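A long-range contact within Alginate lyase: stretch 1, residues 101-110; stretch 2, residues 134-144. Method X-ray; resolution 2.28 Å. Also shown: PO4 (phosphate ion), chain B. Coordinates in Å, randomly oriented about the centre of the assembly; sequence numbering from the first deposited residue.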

# COMPACT_ATOMS: atom_id res chain seq x y z
N GLY A 101 4.78 -6.57 -10.92
CA GLY A 101 4.20 -5.56 -10.04
C GLY A 101 3.54 -4.39 -10.73
O GLY A 101 3.88 -3.23 -10.46
N ASN A 102 2.58 -4.66 -11.61
CA ASN A 102 2.00 -3.61 -12.44
C ASN A 102 1.37 -2.51 -11.60
O ASN A 102 0.63 -2.77 -10.64
CB ASN A 102 1.00 -4.22 -13.41
CG ASN A 102 1.69 -5.04 -14.47
OD1 ASN A 102 2.33 -6.04 -14.14
ND2 ASN A 102 1.63 -4.59 -15.74
N THR A 103 1.75 -1.28 -11.94
CA THR A 103 1.26 -0.02 -11.37
C THR A 103 1.35 1.03 -12.47
O THR A 103 1.69 0.73 -13.62
CB THR A 103 2.08 0.46 -10.16
OG1 THR A 103 3.40 0.82 -10.59
CG2 THR A 103 2.19 -0.59 -9.07
N GLY A 104 1.10 2.29 -12.12
CA GLY A 104 1.24 3.34 -13.11
C GLY A 104 0.13 3.26 -14.14
O GLY A 104 -1.01 2.89 -13.84
N GLY A 105 0.44 3.59 -15.37
CA GLY A 105 -0.58 3.40 -16.37
C GLY A 105 -0.46 2.04 -17.01
O GLY A 105 -0.92 1.83 -18.13
N ASP A 106 0.17 1.09 -16.31
CA ASP A 106 0.52 -0.19 -16.92
C ASP A 106 -0.39 -1.28 -16.37
O ASP A 106 -0.08 -1.88 -15.33
CB ASP A 106 1.99 -0.52 -16.65
CG ASP A 106 2.55 -1.50 -17.66
OD1 ASP A 106 1.77 -2.32 -18.22
OD2 ASP A 106 3.78 -1.43 -17.90
N PRO A 107 -1.49 -1.60 -17.05
CA PRO A 107 -2.44 -2.58 -16.52
C PRO A 107 -1.87 -3.99 -16.55
O PRO A 107 -0.96 -4.32 -17.30
CB PRO A 107 -3.64 -2.44 -17.45
CG PRO A 107 -3.03 -2.06 -18.76
CD PRO A 107 -1.84 -1.18 -18.42
N GLY A 108 -2.45 -4.83 -15.69
CA GLY A 108 -2.09 -6.24 -15.64
C GLY A 108 -2.51 -7.05 -16.85
O GLY A 108 -2.40 -8.28 -16.83
N TRP A 109 -2.97 -6.39 -17.92
CA TRP A 109 -3.51 -7.10 -19.08
C TRP A 109 -2.48 -8.01 -19.74
O TRP A 109 -2.86 -9.00 -20.37
CB TRP A 109 -4.05 -6.10 -20.10
CG TRP A 109 -5.18 -5.29 -19.60
CD1 TRP A 109 -6.03 -5.61 -18.59
CD2 TRP A 109 -5.60 -4.01 -20.09
NE1 TRP A 109 -6.96 -4.61 -18.42
CE2 TRP A 109 -6.71 -3.61 -19.32
CE3 TRP A 109 -5.15 -3.16 -21.10
CZ2 TRP A 109 -7.37 -2.40 -19.54
CZ3 TRP A 109 -5.80 -1.96 -21.30
CH2 TRP A 109 -6.90 -1.60 -20.53
N ASP A 110 -1.19 -7.69 -19.63
CA ASP A 110 -0.19 -8.53 -20.28
C ASP A 110 0.09 -9.81 -19.51
O ASP A 110 0.97 -10.57 -19.90
CB ASP A 110 1.11 -7.75 -20.52
CG ASP A 110 1.88 -7.42 -19.24
OD1 ASP A 110 1.35 -7.66 -18.14
OD2 ASP A 110 3.02 -6.88 -19.34
N ILE A 134 -6.19 -2.07 -7.23
CA ILE A 134 -5.60 -3.34 -7.63
C ILE A 134 -5.33 -3.31 -9.14
O ILE A 134 -6.24 -3.06 -9.94
CB ILE A 134 -6.51 -4.52 -7.27
CG1 ILE A 134 -7.04 -4.36 -5.85
CG2 ILE A 134 -5.74 -5.82 -7.31
CD1 ILE A 134 -5.96 -4.19 -4.84
N TYR A 135 -4.07 -3.53 -9.52
CA TYR A 135 -3.75 -3.92 -10.88
C TYR A 135 -3.76 -5.44 -10.89
O TYR A 135 -3.22 -6.07 -9.97
CB TYR A 135 -2.40 -3.36 -11.34
CG TYR A 135 -2.35 -1.85 -11.50
CD1 TYR A 135 -2.25 -1.03 -10.39
CD2 TYR A 135 -2.39 -1.24 -12.76
CE1 TYR A 135 -2.20 0.35 -10.51
CE2 TYR A 135 -2.35 0.15 -12.89
CZ TYR A 135 -2.25 0.94 -11.75
OH TYR A 135 -2.21 2.33 -11.82
N HIS A 136 -4.40 -6.03 -11.90
CA HIS A 136 -4.46 -7.47 -12.05
C HIS A 136 -4.80 -7.80 -13.50
O HIS A 136 -5.00 -6.91 -14.33
CB HIS A 136 -5.47 -8.08 -11.09
CG HIS A 136 -6.84 -7.52 -11.23
ND1 HIS A 136 -7.89 -8.24 -11.77
CD2 HIS A 136 -7.34 -6.30 -10.93
CE1 HIS A 136 -8.97 -7.49 -11.78
NE2 HIS A 136 -8.67 -6.31 -11.27
N LYS A 137 -4.88 -9.10 -13.78
CA LYS A 137 -4.99 -9.55 -15.16
C LYS A 137 -6.26 -9.05 -15.82
O LYS A 137 -6.30 -8.86 -17.04
CB LYS A 137 -4.94 -11.08 -15.21
CG LYS A 137 -5.21 -11.66 -16.57
CD LYS A 137 -4.03 -11.48 -17.48
CE LYS A 137 -4.40 -11.84 -18.89
NZ LYS A 137 -5.25 -10.74 -19.44
N ASP A 138 -7.31 -8.83 -15.04
CA ASP A 138 -8.63 -8.55 -15.59
C ASP A 138 -9.17 -7.19 -15.15
O ASP A 138 -10.39 -6.97 -15.22
CB ASP A 138 -9.62 -9.66 -15.22
CG ASP A 138 -9.17 -11.03 -15.70
OD1 ASP A 138 -9.18 -11.24 -16.93
OD2 ASP A 138 -8.82 -11.89 -14.86
N GLN A 139 -8.31 -6.28 -14.70
CA GLN A 139 -8.78 -4.95 -14.34
C GLN A 139 -9.52 -4.33 -15.52
O GLN A 139 -9.14 -4.54 -16.69
CB GLN A 139 -7.61 -4.06 -13.91
CG GLN A 139 -6.59 -3.78 -15.00
CD GLN A 139 -5.32 -3.17 -14.46
OE1 GLN A 139 -4.35 -3.87 -14.18
NE2 GLN A 139 -5.31 -1.85 -14.32
N PRO A 140 -10.59 -3.61 -15.28
CA PRO A 140 -11.40 -3.08 -16.38
C PRO A 140 -10.79 -1.87 -17.03
O PRO A 140 -11.06 -1.59 -18.20
CB PRO A 140 -12.72 -2.73 -15.68
CG PRO A 140 -12.31 -2.38 -14.30
CD PRO A 140 -11.21 -3.34 -13.97
N GLY A 141 -10.01 -1.10 -16.28
CA GLY A 141 -9.39 0.11 -16.77
C GLY A 141 -7.88 -0.02 -16.83
O GLY A 141 -7.28 -0.99 -16.38
N GLN A 142 -7.27 1.01 -17.40
CA GLN A 142 -5.82 1.02 -17.54
C GLN A 142 -5.14 1.31 -16.22
O GLN A 142 -4.00 0.89 -16.00
CB GLN A 142 -5.42 2.04 -18.61
CG GLN A 142 -3.94 2.22 -18.77
CD GLN A 142 -3.58 3.20 -19.89
OE1 GLN A 142 -2.41 3.44 -20.15
NE2 GLN A 142 -4.59 3.78 -20.53
N TYR A 143 -5.83 2.01 -15.32
CA TYR A 143 -5.34 2.32 -13.99
C TYR A 143 -5.99 1.38 -12.98
O TYR A 143 -6.62 0.39 -13.33
CB TYR A 143 -5.57 3.80 -13.69
CG TYR A 143 -4.76 4.72 -14.58
CD1 TYR A 143 -5.22 5.08 -15.85
CD2 TYR A 143 -3.52 5.22 -14.17
CE1 TYR A 143 -4.47 5.91 -16.68
CE2 TYR A 143 -2.77 6.05 -14.99
CZ TYR A 143 -3.25 6.39 -16.24
OH TYR A 143 -2.52 7.21 -17.07
N GLY A 144 -5.85 1.71 -11.70
CA GLY A 144 -6.12 0.73 -10.67
C GLY A 144 -7.60 0.38 -10.56
O GLY A 144 -8.47 1.25 -10.58
P PO4 B . -1.15 4.57 -10.61
O1 PO4 B . -0.01 4.22 -9.69
O2 PO4 B . -0.61 5.27 -11.84
O3 PO4 B . -2.10 5.55 -9.96
O4 PO4 B . -1.86 3.28 -11.05

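The two stretches meet as loops rather than as paired strands. Stretch 1 has no regular secondary structure, and in stretch 2 only I134 and Y135 are strand, and no backbone-to-backbone hydrogen bond joins them. The register is marked by the CA pairs G108-K137 (4.4 Å), P107-Q142 (5.0 Å) and G105-Y143 (5.4 Å). Together the stretches bury 632 Å².

Three hydrogen bonds cross the contact, each pairing a side chain with a main chain. The amide of Q139 is central. Its OE1 accepts from G108 N at 2.6 Å with a nearly linear N-H...O angle of 175°, and also from H136 N at 3.1 Å and 139°, so one oxygen serves both stretches. Its NE2 donates to G141 O (3.0 Å, 135°) and, weakly, to Y143 O (2.8 Å, 118°). Both ends of the amide are thus satisfied, and these bonds fix its orientation. W109 uses its one ring donor: NE1 reaches Q139 O at 2.8 Å and 173°, with that oxygen at the ring edge, near its plane, as an indole N-H requires. The CA-to-CB bond of K137 points away overall, yet the side chain bends back until K137 NZ donates to W109 O at 3.1 Å.

Around G108 the backbones come close enough for two CA-H...O contacts. K137 CA lies 3.3 Å from G108 O with an angle of 179° at the hydrogen; G108 CA lies 3.3 Å from H136 O at a less direct 124°. A CB built ideally on G108 would stand 2.3 Å from H136 O, a clash, so the absence of a side chain permits this approach.

Within stretch 1, a type II' turn from T103 to D106 is closed by D106 N to T103 O at 3.1 Å, while N102 ND2 donates to D106 O at 3.2 Å and 152°. The turn presents its backbone to two aromatic rings. T103 CA sits 3.6 Å from the centroid of the Y135 ring, 12° off the normal, a well-centred CH-pi contact; G105 CA lies over a face of the Y143 ring, 4.2 Å from its centroid and 28° off the normal. P107 packs against the Q139 amide, P107 CB lying 3.5 Å from Q139 CD.

The Y135 hydroxyl is a special case. Its OH is modelled 1.3 Å from O4 of the phosphate, a covalent distance, and only 2.4 Å from G104 O, a pair that is not a hydrogen bond. G104 N donates weakly to phosphate O1 at 3.3 Å and 145°.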